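Local coordinates for branched-chain alpha-ketoacid decarboxylase (Lactococcus lactis, PDB 2VBF), which probably decarboxylates branched-chain and aromatic alpha-keto acids to aldehydes, using thiamine diphosphate and a magnesium ion, at residues 254-258 and 356-362; 218-222 and 349-354; 68-74 and 458-464. One frame throughout, in Å; residues are numbered along the deposited sequence.

Contact 1: residues 254-258 and 356-362; sequences ETKLP and IEYEGQY
One face of the Tyr358 ring is covered by Pro258 CD and CG, the two side chains crossing at about a right angle; in this CH-pi contact Pro258 CD stands 3.8 Å from the ring centroid, close to the normal. It belongs to the central domain of this thiamine diphosphate enzyme, where the turn that leads helix 245-255 into strand 259-261 is flanked by the loop running on towards helix 379-389. The other face of Tyr358 carries the backbone N of Gly360, 3.4 Å above the plane, so the ring is sandwiched between Pro258 and a peptide of its own loop. With CG anti to the backbone N (chi1 180°), the ring runs out alongside the turn, and Tyr358 OH donates to Gln361 O (2.6 Å) on an in-plane lone pair. A leucine in place of Tyr358 would probably cost Pro258 the ring face under its CD and leave Gln361 O without this donor. Lys256 is the first residue beyond helix 245-255, and its positive phi turns the chain; just before it, Thr255 O accepts a nearly straight bond from Tyr358 N (2.9 Å, 169° at the hydrogen). Phe292 and Pro231 also pack on Tyr358. Ile356 and Thr255 lie side by side, Ile356 CB 3.9 Å from Thr255 CG2. Tyr362 meets the turn edge-on: its OH donates to Lys256 O at 2.5 Å, tilted 17° from the carbonyl plane.

Contact 2: residues 218-222 and 349-354; sequences LSKIE and SLSELK
Leu218 and Ile221, one turn apart on helix 212-227, form a ridge against the short 3-10 turn 350-352, which follows helix 343-348 in the central domain of the enzyme. From the other side Leu350 and Leu353 supply two bumps that lodge against this ridge. Leu350 CD2 fits between the helix residues, 4.1 Å from Leu218 CD2 and 4.2 Å from Ile221 CG2, its side chain crossing that of Ile221 at about a right angle. Ile221 turns CG2 rather than its longer branch to the loop, because CG2 is the group anti to the backbone N while CG1 (chi1 -71°) lies beside it. Leu353 comes in one turn further along the helix: its CD1 reaches Ile221 CG2 at 4.3 Å, and both of its methyls rest on the CB of Glu222. The fork of Leu353 therefore occupies the hollow bounded by Leu218, Ile221 and the aliphatic base of Glu222. No direct hydrogen bond joins the two segments, so shape carries most of the contact. Behind it the core continues: Ile221 packs on Leu300 of strand 298-302 and on Ile324 and Leu326 of strand 323-326, and Leu350 packs on Leu302 and on Phe251 of helix 245-255. At the outer border the chemistry becomes polar. Glu222 stretches past Leu353 with CG anti to the backbone N (chi1 -175°) and an extended chain beyond, bringing its carboxylate level with the loop backbone. Glu222 OE2 pairs with Lys226, which also donates to Lys354 O. One water completes the bridge, donating to Glu222 OE2 at 2.7 Å and accepting from Lys354 N at 2.9 Å.

Contact 3: residues 68-74 and 458-464; sequences GNANELN and TVQELGL. With TPP (thiamine diphosphate), chain D.
The carboxylate of Glu461 is met from above its plane by Asn69 ND2, which donates to OE1 at 3.1 Å, while backbone and amide donors approach its edges. Ala70 N uses the syn lone pair of OE1 (3.2 Å), and Asn74 ND2 takes the anti lone pair of OE2 at 2.8 Å. The two amides present their N-H groups almost in their own planes, yet the Asn74 amide is turned 75° from the carboxylate. A bend at chi2 (-42°) curls Glu461 back to these donors, in the loop leading into helix 72-86 and its first turn; Asn71 N adds a weak bond to OE2. The junction joins the N-terminal and C-terminal cofactor-binding domains of one chain. Next to the carboxylate, Ala70 CB sits on Gln460 CG at 3.5 Å, and Thr458 CG2 lies by Asn74 OD1. The side chains of Gln460 and Asn71 cross, their amide planes 47° apart, and both continue into the dimer interface: Gln460 NE2 bonds to Gln460 and Gln456 of the second subunit, and Asn71 ND2 to Leu457 of that subunit. Asn69 OD1 is held by Gly45 N. On the far side of the same turn Glu72 OE2 lies 2.7 Å from N1' of thiamine diphosphate, a cofactor also held by the second subunit. Buried among several N-H donors, the Glu461 carboxylate is probably stabilised in its ionised form, and its bonds tie the turn bearing Glu72 to the C-terminal domain, consistent with a fixed place for the glutamate that meets N1'.

Contacts 1 and 2 share the central domain: their centres are 15 Å apart, and Glu254 OE1 of contact 1 probably hydrogen-bonds Ser351 OG of contact 2. Along the chain their segments alternate, 218-222, 254-258, 349-354, 356-362, so the stretch after helix 343-348 is fastened first to helix 212-227 and then to the end of helix 245-255 on its way towards helix 379-389. Contact 3 lies about 46 Å and 45 Å away, centre to centre, on the opposite side of the chain's centre. Its segments enclose both others in sequence, joining the first and third domains around the central one, at the dimer interface and next to a cofactor.

Contact 1: residues 254-258 and 356-362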
loop_
_atom_site.group_PDB
_atom_site.type_symbol
_atom_site.label_atom_id
_atom_site.label_comp_id
_atom_site.label_asym_id
_atom_site.label_seq_id
_atom_site.Cartn_x
_atom_site.Cartn_y
_atom_site.Cartn_z
ATOM N N GLU A 254 6.550 -6.441 -43.078
ATOM C CA GLU A 254 7.275 -6.992 -44.230
ATOM C C GLU A 254 6.529 -8.186 -44.848
ATOM O O GLU A 254 6.494 -8.335 -46.076
ATOM C CB GLU A 254 8.712 -7.369 -43.829
ATOM C CG GLU A 254 9.578 -6.141 -43.496
ATOM C CD GLU A 254 10.952 -6.459 -42.878
ATOM O OE1 GLU A 254 11.176 -7.599 -42.447
ATOM O OE2 GLU A 254 11.809 -5.541 -42.813
ATOM N N THR A 255 5.926 -9.010 -43.997
ATOM C CA THR A 255 5.259 -10.259 -44.422
ATOM C C THR A 255 3.757 -10.115 -44.720
ATOM O O THR A 255 3.160 -11.023 -45.304
ATOM C CB THR A 255 5.386 -11.347 -43.338
ATOM O OG1 THR A 255 4.752 -10.886 -42.136
ATOM C CG2 THR A 255 6.841 -11.668 -43.051
ATOM N N LYS A 256 3.157 -9.004 -44.275
ATOM C CA LYS A 256 1.725 -8.699 -44.428
ATOM C C LYS A 256 0.813 -9.656 -43.662
ATOM O O LYS A 256 -0.382 -9.723 -43.940
ATOM C CB LYS A 256 1.315 -8.653 -45.913
ATOM C CG LYS A 256 2.238 -7.804 -46.757
ATOM C CD LYS A 256 1.672 -7.596 -48.155
ATOM C CE LYS A 256 2.641 -6.787 -49.036
ATOM N NZ LYS A 256 3.983 -7.442 -49.122
ATOM N N LEU A 257 1.373 -10.370 -42.684
ATOM C CA LEU A 257 0.614 -11.400 -41.964
ATOM C C LEU A 257 -0.495 -10.766 -41.140
ATOM O O LEU A 257 -0.269 -9.736 -40.501
ATOM C CB LEU A 257 1.527 -12.212 -41.042
ATOM C CG LEU A 257 2.471 -13.212 -41.718
ATOM C CD1 LEU A 257 3.606 -13.605 -40.775
ATOM C CD2 LEU A 257 1.694 -14.451 -42.201
ATOM N N PRO A 258 -1.703 -11.370 -41.146
ATOM C CA PRO A 258 -2.753 -10.903 -40.236
ATOM C C PRO A 258 -2.289 -11.003 -38.782
ATOM O O PRO A 258 -1.610 -11.966 -38.416
ATOM C CB PRO A 258 -3.920 -11.870 -40.508
ATOM C CG PRO A 258 -3.641 -12.428 -41.863
ATOM C CD PRO A 258 -2.162 -12.491 -41.984
ATOM N N ILE A 356 8.254 -14.847 -46.966
ATOM C CA ILE A 356 6.912 -14.969 -46.404
ATOM C C ILE A 356 6.093 -13.757 -46.814
ATOM O O ILE A 356 6.457 -12.618 -46.501
ATOM C CB ILE A 356 6.927 -15.099 -44.859
ATOM C CG1 ILE A 356 7.732 -16.331 -44.430
ATOM C CG2 ILE A 356 5.498 -15.191 -44.333
ATOM C CD1 ILE A 356 8.153 -16.334 -42.972
ATOM N N GLU A 357 4.986 -14.003 -47.510
ATOM C CA GLU A 357 4.113 -12.937 -47.965
ATOM C C GLU A 357 2.659 -13.408 -48.002
ATOM O O GLU A 357 2.282 -14.242 -48.830
ATOM C CB GLU A 357 4.557 -12.436 -49.342
ATOM C CG GLU A 357 3.833 -11.181 -49.795
ATOM C CD GLU A 357 4.214 -10.749 -51.205
ATOM O OE1 GLU A 357 5.305 -11.136 -51.694
ATOM O OE2 GLU A 357 3.407 -10.017 -51.816
ATOM N N TYR A 358 1.849 -12.884 -47.084
ATOM C CA TYR A 358 0.416 -13.158 -47.074
ATOM C C TYR A 358 -0.252 -12.425 -48.241
ATOM O O TYR A 358 -0.068 -11.221 -48.400
ATOM C CB TYR A 358 -0.209 -12.707 -45.757
ATOM C CG TYR A 358 -1.694 -12.948 -45.674
ATOM C CD1 TYR A 358 -2.215 -14.242 -45.622
ATOM C CD2 TYR A 358 -2.586 -11.886 -45.646
ATOM C CE1 TYR A 358 -3.583 -14.461 -45.548
ATOM C CE2 TYR A 358 -3.946 -12.096 -45.571
ATOM C CZ TYR A 358 -4.439 -13.381 -45.516
ATOM O OH TYR A 358 -5.804 -13.545 -45.435
ATOM N N GLU A 359 -1.040 -13.152 -49.035
ATOM C CA GLU A 359 -1.682 -12.598 -50.230
ATOM C C GLU A 359 -3.215 -12.560 -50.145
ATOM O O GLU A 359 -3.886 -12.258 -51.129
ATOM C CB GLU A 359 -1.260 -13.417 -51.460
ATOM C CG GLU A 359 0.240 -13.406 -51.724
ATOM C CD GLU A 359 0.634 -14.286 -52.905
ATOM O OE1 GLU A 359 0.617 -15.530 -52.768
ATOM O OE2 GLU A 359 0.967 -13.728 -53.970
ATOM N N GLY A 360 -3.768 -12.878 -48.981
ATOM C CA GLY A 360 -5.203 -12.894 -48.792
ATOM C C GLY A 360 -5.706 -11.566 -48.283
ATOM O O GLY A 360 -5.002 -10.560 -48.318
ATOM N N GLN A 361 -6.942 -11.586 -47.805
ATOM C CA GLN A 361 -7.612 -10.403 -47.312
ATOM C C GLN A 361 -7.581 -10.401 -45.792
ATOM O O GLN A 361 -7.217 -11.396 -45.162
ATOM C CB GLN A 361 -9.064 -10.382 -47.793
ATOM C CG GLN A 361 -9.221 -10.270 -49.308
ATOM C CD GLN A 361 -8.551 -9.027 -49.865
ATOM O OE1 GLN A 361 -7.576 -9.118 -50.620
ATOM N NE2 GLN A 361 -9.053 -7.856 -49.473
ATOM N N TYR A 362 -7.949 -9.263 -45.218
ATOM C CA TYR A 362 -8.076 -9.139 -43.773
ATOM C C TYR A 362 -9.581 -9.067 -43.496
ATOM O O TYR A 362 -10.337 -9.869 -44.037
ATOM C CB TYR A 362 -7.292 -7.913 -43.294
ATOM C CG TYR A 362 -5.851 -7.942 -43.766
ATOM C CD1 TYR A 362 -4.996 -8.979 -43.390
ATOM C CD2 TYR A 362 -5.348 -6.951 -44.606
ATOM C CE1 TYR A 362 -3.683 -9.023 -43.824
ATOM C CE2 TYR A 362 -4.029 -6.981 -45.044
ATOM C CZ TYR A 362 -3.202 -8.022 -44.654
ATOM O OH TYR A 362 -1.898 -8.049 -45.087
#

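Contact 2: residues 218-222 and 349-354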
loop_
_atom_site.group_PDB
_atom_site.type_symbol
_atom_site.label_atom_id
_atom_site.label_comp_id
_atom_site.label_asym_id
_atom_site.label_seq_id
_atom_site.Cartn_x
_atom_site.Cartn_y
_atom_site.Cartn_z
ATOM N N LEU A 218 12.419 -21.914 -35.497
ATOM C CA LEU A 218 12.318 -20.965 -36.606
ATOM C C LEU A 218 11.952 -21.645 -37.931
ATOM O O LEU A 218 11.152 -21.117 -38.701
ATOM C CB LEU A 218 13.616 -20.170 -36.761
ATOM C CG LEU A 218 13.740 -19.020 -35.768
ATOM C CD1 LEU A 218 15.200 -18.637 -35.595
ATOM C CD2 LEU A 218 12.894 -17.831 -36.227
ATOM N N SER A 219 12.542 -22.810 -38.184
ATOM C CA SER A 219 12.263 -23.571 -39.409
ATOM C C SER A 219 10.809 -24.023 -39.481
ATOM O O SER A 219 10.180 -23.947 -40.544
ATOM C CB SER A 219 13.189 -24.785 -39.510
ATOM O OG SER A 219 14.526 -24.356 -39.696
ATOM N N LYS A 220 10.280 -24.487 -38.353
ATOM C CA LYS A 220 8.877 -24.896 -38.282
ATOM C C LYS A 220 7.924 -23.706 -38.418
ATOM O O LYS A 220 6.860 -23.824 -39.035
ATOM C CB LYS A 220 8.598 -25.682 -36.997
ATOM C CG LYS A 220 8.618 -27.200 -37.195
ATOM C CD LYS A 220 9.182 -27.926 -35.980
ATOM C CE LYS A 220 8.654 -29.354 -35.872
ATOM N NZ LYS A 220 8.784 -30.127 -37.145
ATOM N N ILE A 221 8.301 -22.557 -37.856
ATOM C CA ILE A 221 7.496 -21.345 -38.023
ATOM C C ILE A 221 7.493 -20.928 -39.493
ATOM O O ILE A 221 6.444 -20.618 -40.057
ATOM C CB ILE A 221 8.003 -20.184 -37.144
ATOM C CG1 ILE A 221 7.705 -20.474 -35.670
ATOM C CG2 ILE A 221 7.366 -18.860 -37.578
ATOM C CD1 ILE A 221 8.418 -19.541 -34.703
ATOM N N GLU A 222 8.674 -20.940 -40.106
ATOM C CA GLU A 222 8.812 -20.593 -41.518
ATOM C C GLU A 222 7.967 -21.496 -42.410
ATOM O O GLU A 222 7.199 -21.015 -43.233
ATOM C CB GLU A 222 10.265 -20.699 -41.947
ATOM C CG GLU A 222 10.514 -20.230 -43.368
ATOM C CD GLU A 222 11.965 -20.362 -43.774
ATOM O OE1 GLU A 222 12.732 -21.037 -43.049
ATOM O OE2 GLU A 222 12.325 -19.793 -44.826
ATOM N N SER A 349 14.786 -13.258 -34.395
ATOM C CA SER A 349 15.249 -13.983 -35.584
ATOM C C SER A 349 14.145 -14.137 -36.639
ATOM O O SER A 349 14.375 -14.713 -37.707
ATOM C CB SER A 349 15.800 -15.359 -35.194
ATOM O OG SER A 349 14.789 -16.181 -34.632
ATOM N N LEU A 350 12.949 -13.621 -36.353
ATOM C CA LEU A 350 11.829 -13.752 -37.289
ATOM C C LEU A 350 12.079 -13.024 -38.613
ATOM O O LEU A 350 11.643 -13.493 -39.665
ATOM C CB LEU A 350 10.520 -13.266 -36.661
ATOM C CG LEU A 350 9.895 -14.179 -35.601
ATOM C CD1 LEU A 350 8.661 -13.508 -35.000
ATOM C CD2 LEU A 350 9.541 -15.559 -36.170
ATOM N N SER A 351 12.778 -11.889 -38.573
ATOM C CA SER A 351 13.068 -11.148 -39.810
ATOM C C SER A 351 14.319 -11.666 -40.558
ATOM O O SER A 351 14.682 -11.123 -41.598
ATOM C CB SER A 351 13.122 -9.630 -39.559
ATOM O OG SER A 351 11.816 -9.061 -39.611
ATOM N N GLU A 352 14.960 -12.712 -40.037
ATOM C CA GLU A 352 15.871 -13.539 -40.839
ATOM C C GLU A 352 15.082 -14.371 -41.855
ATOM O O GLU A 352 15.654 -14.866 -42.836
ATOM C CB GLU A 352 16.660 -14.530 -39.977
ATOM C CG GLU A 352 17.788 -13.965 -39.116
ATOM C CD GLU A 352 18.420 -15.039 -38.224
ATOM O OE1 GLU A 352 18.345 -16.243 -38.577
ATOM O OE2 GLU A 352 18.992 -14.681 -37.163
ATOM N N LEU A 353 13.791 -14.579 -41.585
ATOM C CA LEU A 353 12.952 -15.395 -42.451
ATOM C C LEU A 353 12.564 -14.567 -43.659
ATOM O O LEU A 353 12.045 -13.454 -43.531
ATOM C CB LEU A 353 11.695 -15.896 -41.728
ATOM C CG LEU A 353 11.911 -16.693 -40.437
ATOM C CD1 LEU A 353 10.577 -17.184 -39.906
ATOM C CD2 LEU A 353 12.861 -17.865 -40.639
ATOM N N LYS A 354 12.832 -15.130 -44.829
ATOM C CA LYS A 354 12.589 -14.469 -46.090
ATOM C C LYS A 354 11.512 -15.194 -46.886
ATOM O O LYS A 354 11.278 -16.392 -46.708
ATOM C CB LYS A 354 13.889 -14.418 -46.899
ATOM C CG LYS A 354 14.985 -13.576 -46.259
ATOM C CD LYS A 354 14.636 -12.098 -46.318
ATOM C CE LYS A 354 15.570 -11.250 -45.504
ATOM N NZ LYS A 354 15.174 -9.830 -45.589
HETATM O O HOH W 1 14.042 -17.710 -44.946
#

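Contact 3: residues 68-74 and 458-464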
loop_
_atom_site.group_PDB
_atom_site.type_symbol
_atom_site.label_atom_id
_atom_site.label_comp_id
_atom_site.label_asym_id
_atom_site.label_seq_id
_atom_site.Cartn_x
_atom_site.Cartn_y
_atom_site.Cartn_z
ATOM N N GLY A 68 11.019 11.665 -6.118
ATOM C CA GLY A 68 10.429 11.157 -4.876
ATOM C C GLY A 68 8.930 11.135 -5.002
ATOM O O GLY A 68 8.346 12.074 -5.540
ATOM N N ASN A 69 8.314 10.053 -4.519
ATOM C CA ASN A 69 6.856 9.889 -4.505
ATOM C C ASN A 69 6.258 10.252 -3.137
ATOM O O ASN A 69 6.979 10.331 -2.144
ATOM C CB ASN A 69 6.529 8.430 -4.815
ATOM C CG ASN A 69 6.940 8.045 -6.210
ATOM O OD1 ASN A 69 8.013 7.503 -6.423
ATOM N ND2 ASN A 69 6.102 8.377 -7.187
ATOM N N ALA A 70 4.932 10.444 -3.096
ATOM C CA ALA A 70 4.232 10.673 -1.832
ATOM C C ALA A 70 4.229 9.389 -0.985
ATOM O O ALA A 70 4.505 9.444 0.222
ATOM C CB ALA A 70 2.810 11.170 -2.095
ATOM N N ASN A 71 3.924 8.243 -1.605
ATOM C CA ASN A 71 3.996 6.954 -0.923
ATOM C C ASN A 71 4.639 5.843 -1.758
ATOM O O ASN A 71 4.825 5.971 -2.981
ATOM C CB ASN A 71 2.643 6.517 -0.315
ATOM C CG ASN A 71 1.584 6.152 -1.340
ATOM O OD1 ASN A 71 1.850 5.551 -2.383
ATOM N ND2 ASN A 71 0.333 6.462 -0.999
ATOM N N GLU A 72 4.968 4.750 -1.081
ATOM C CA GLU A 72 5.689 3.635 -1.711
ATOM C C GLU A 72 4.862 2.790 -2.672
ATOM O O GLU A 72 5.389 2.287 -3.678
ATOM C CB GLU A 72 6.335 2.735 -0.661
ATOM C CG GLU A 72 7.458 3.417 0.088
ATOM C CD GLU A 72 7.001 4.202 1.319
ATOM O OE1 GLU A 72 5.779 4.433 1.520
ATOM O OE2 GLU A 72 7.891 4.594 2.103
ATOM N N LEU A 73 3.585 2.569 -2.364
ATOM C CA LEU A 73 2.749 1.845 -3.298
ATOM C C LEU A 73 2.740 2.581 -4.635
ATOM O O LEU A 73 2.915 1.979 -5.696
ATOM C CB LEU A 73 1.317 1.663 -2.772
ATOM C CG LEU A 73 0.410 0.847 -3.698
ATOM C CD1 LEU A 73 0.937 -0.569 -3.974
ATOM C CD2 LEU A 73 -1.026 0.786 -3.187
ATOM N N ASN A 74 2.557 3.899 -4.578
ATOM C CA ASN A 74 2.546 4.704 -5.779
ATOM C C ASN A 74 3.876 4.651 -6.515
ATOM O O ASN A 74 3.871 4.578 -7.753
ATOM C CB ASN A 74 2.140 6.147 -5.472
ATOM C CG ASN A 74 0.706 6.240 -4.954
ATOM O OD1 ASN A 74 -0.057 5.268 -5.031
ATOM N ND2 ASN A 74 0.334 7.401 -4.401
ATOM N N THR A 458 -4.808 6.553 -5.268
ATOM C CA THR A 458 -3.435 6.983 -5.620
ATOM C C THR A 458 -3.295 8.485 -5.954
ATOM O O THR A 458 -2.248 8.921 -6.457
ATOM C CB THR A 458 -2.884 6.163 -6.829
ATOM O OG1 THR A 458 -3.748 6.334 -7.956
ATOM C CG2 THR A 458 -2.742 4.660 -6.494
ATOM N N VAL A 459 -4.306 9.275 -5.584
ATOM C CA VAL A 459 -4.387 10.700 -5.898
ATOM C C VAL A 459 -3.164 11.534 -5.491
ATOM O O VAL A 459 -2.857 12.528 -6.143
ATOM C CB VAL A 459 -5.671 11.323 -5.256
ATOM C CG1 VAL A 459 -5.526 11.380 -3.749
ATOM C CG2 VAL A 459 -5.946 12.718 -5.836
ATOM N N GLN A 460 -2.442 11.125 -4.445
ATOM C CA GLN A 460 -1.373 11.970 -3.893
ATOM C C GLN A 460 -0.195 12.195 -4.835
ATOM O O GLN A 460 0.593 13.129 -4.601
ATOM C CB GLN A 460 -0.892 11.502 -2.514
ATOM C CG GLN A 460 -0.528 10.032 -2.411
ATOM C CD GLN A 460 -1.714 9.190 -2.003
ATOM O OE1 GLN A 460 -2.407 8.604 -2.845
ATOM N NE2 GLN A 460 -1.990 9.170 -0.714
ATOM N N GLU A 461 -0.065 11.406 -5.908
ATOM C CA GLU A 461 1.024 11.663 -6.878
ATOM C C GLU A 461 0.745 12.872 -7.788
ATOM O O GLU A 461 1.575 13.240 -8.621
ATOM C CB GLU A 461 1.364 10.436 -7.716
ATOM C CG GLU A 461 1.837 9.214 -6.899
ATOM C CD GLU A 461 2.800 9.536 -5.776
ATOM O OE1 GLU A 461 3.824 10.193 -6.048
ATOM O OE2 GLU A 461 2.540 9.132 -4.611
ATOM N N LEU A 462 -0.424 13.489 -7.635
ATOM C CA LEU A 462 -0.678 14.798 -8.234
ATOM C C LEU A 462 0.456 15.785 -7.877
ATOM O O LEU A 462 0.898 16.547 -8.731
ATOM C CB LEU A 462 -2.047 15.314 -7.768
ATOM C CG LEU A 462 -2.824 16.395 -8.508
ATOM C CD1 LEU A 462 -2.654 16.344 -10.007
ATOM C CD2 LEU A 462 -4.303 16.269 -8.125
ATOM N N GLY A 463 0.955 15.758 -6.640
ATOM C CA GLY A 463 2.063 16.628 -6.239
ATOM C C GLY A 463 3.297 16.460 -7.112
ATOM O O GLY A 463 3.867 17.433 -7.607
ATOM N N LEU A 464 3.710 15.208 -7.297
ATOM C CA LEU A 464 4.816 14.874 -8.178
ATOM C C LEU A 464 4.606 15.397 -9.597
ATOM O O LEU A 464 5.524 15.945 -10.201
ATOM C CB LEU A 464 5.003 13.351 -8.187
ATOM C CG LEU A 464 6.078 12.749 -9.096
ATOM C CD1 LEU A 464 6.475 11.349 -8.592
ATOM C CD2 LEU A 464 5.636 12.687 -10.554
HETATM N "N1'" TPP D . 8.059 5.530 4.592
HETATM C "C2'" TPP D . 7.224 4.952 5.523
HETATM C CM2 TPP D . 6.013 4.201 5.067
HETATM N "N3'" TPP D . 7.528 5.071 6.848
HETATM C "C4'" TPP D . 8.648 5.769 7.266
HETATM N "N4'" TPP D . 8.889 5.803 8.571
HETATM C "C5'" TPP D . 9.491 6.381 6.328
HETATM C "C6'" TPP D . 9.173 6.253 4.979
HETATM C "C7'" TPP D . 10.720 7.180 6.774
HETATM N N3 TPP D . 10.371 8.421 7.476
HETATM C C2 TPP D . 10.294 8.589 8.855
HETATM S S1 TPP D . 9.884 10.067 9.377
HETATM C C5 TPP D . 9.801 10.568 7.844
HETATM C C4 TPP D . 10.093 9.604 6.874
HETATM C CM4 TPP D . 10.090 9.823 5.382
HETATM C C6 TPP D . 9.450 12.014 7.629
HETATM C C7 TPP D . 8.058 12.405 8.117
HETATM O O7 TPP D . 7.907 13.760 7.730
HETATM P PA TPP D . 6.753 14.710 8.334
HETATM O O1A TPP D . 5.480 13.877 8.357
HETATM O O2A TPP D . 6.652 15.914 7.429
HETATM O O3A TPP D . 7.205 14.999 9.839
HETATM P PB TPP D . 8.073 16.251 10.405
HETATM O O1B TPP D . 9.279 15.638 11.049
HETATM O O2B TPP D . 7.201 16.961 11.395
HETATM O O3B TPP D . 8.399 17.153 9.245
#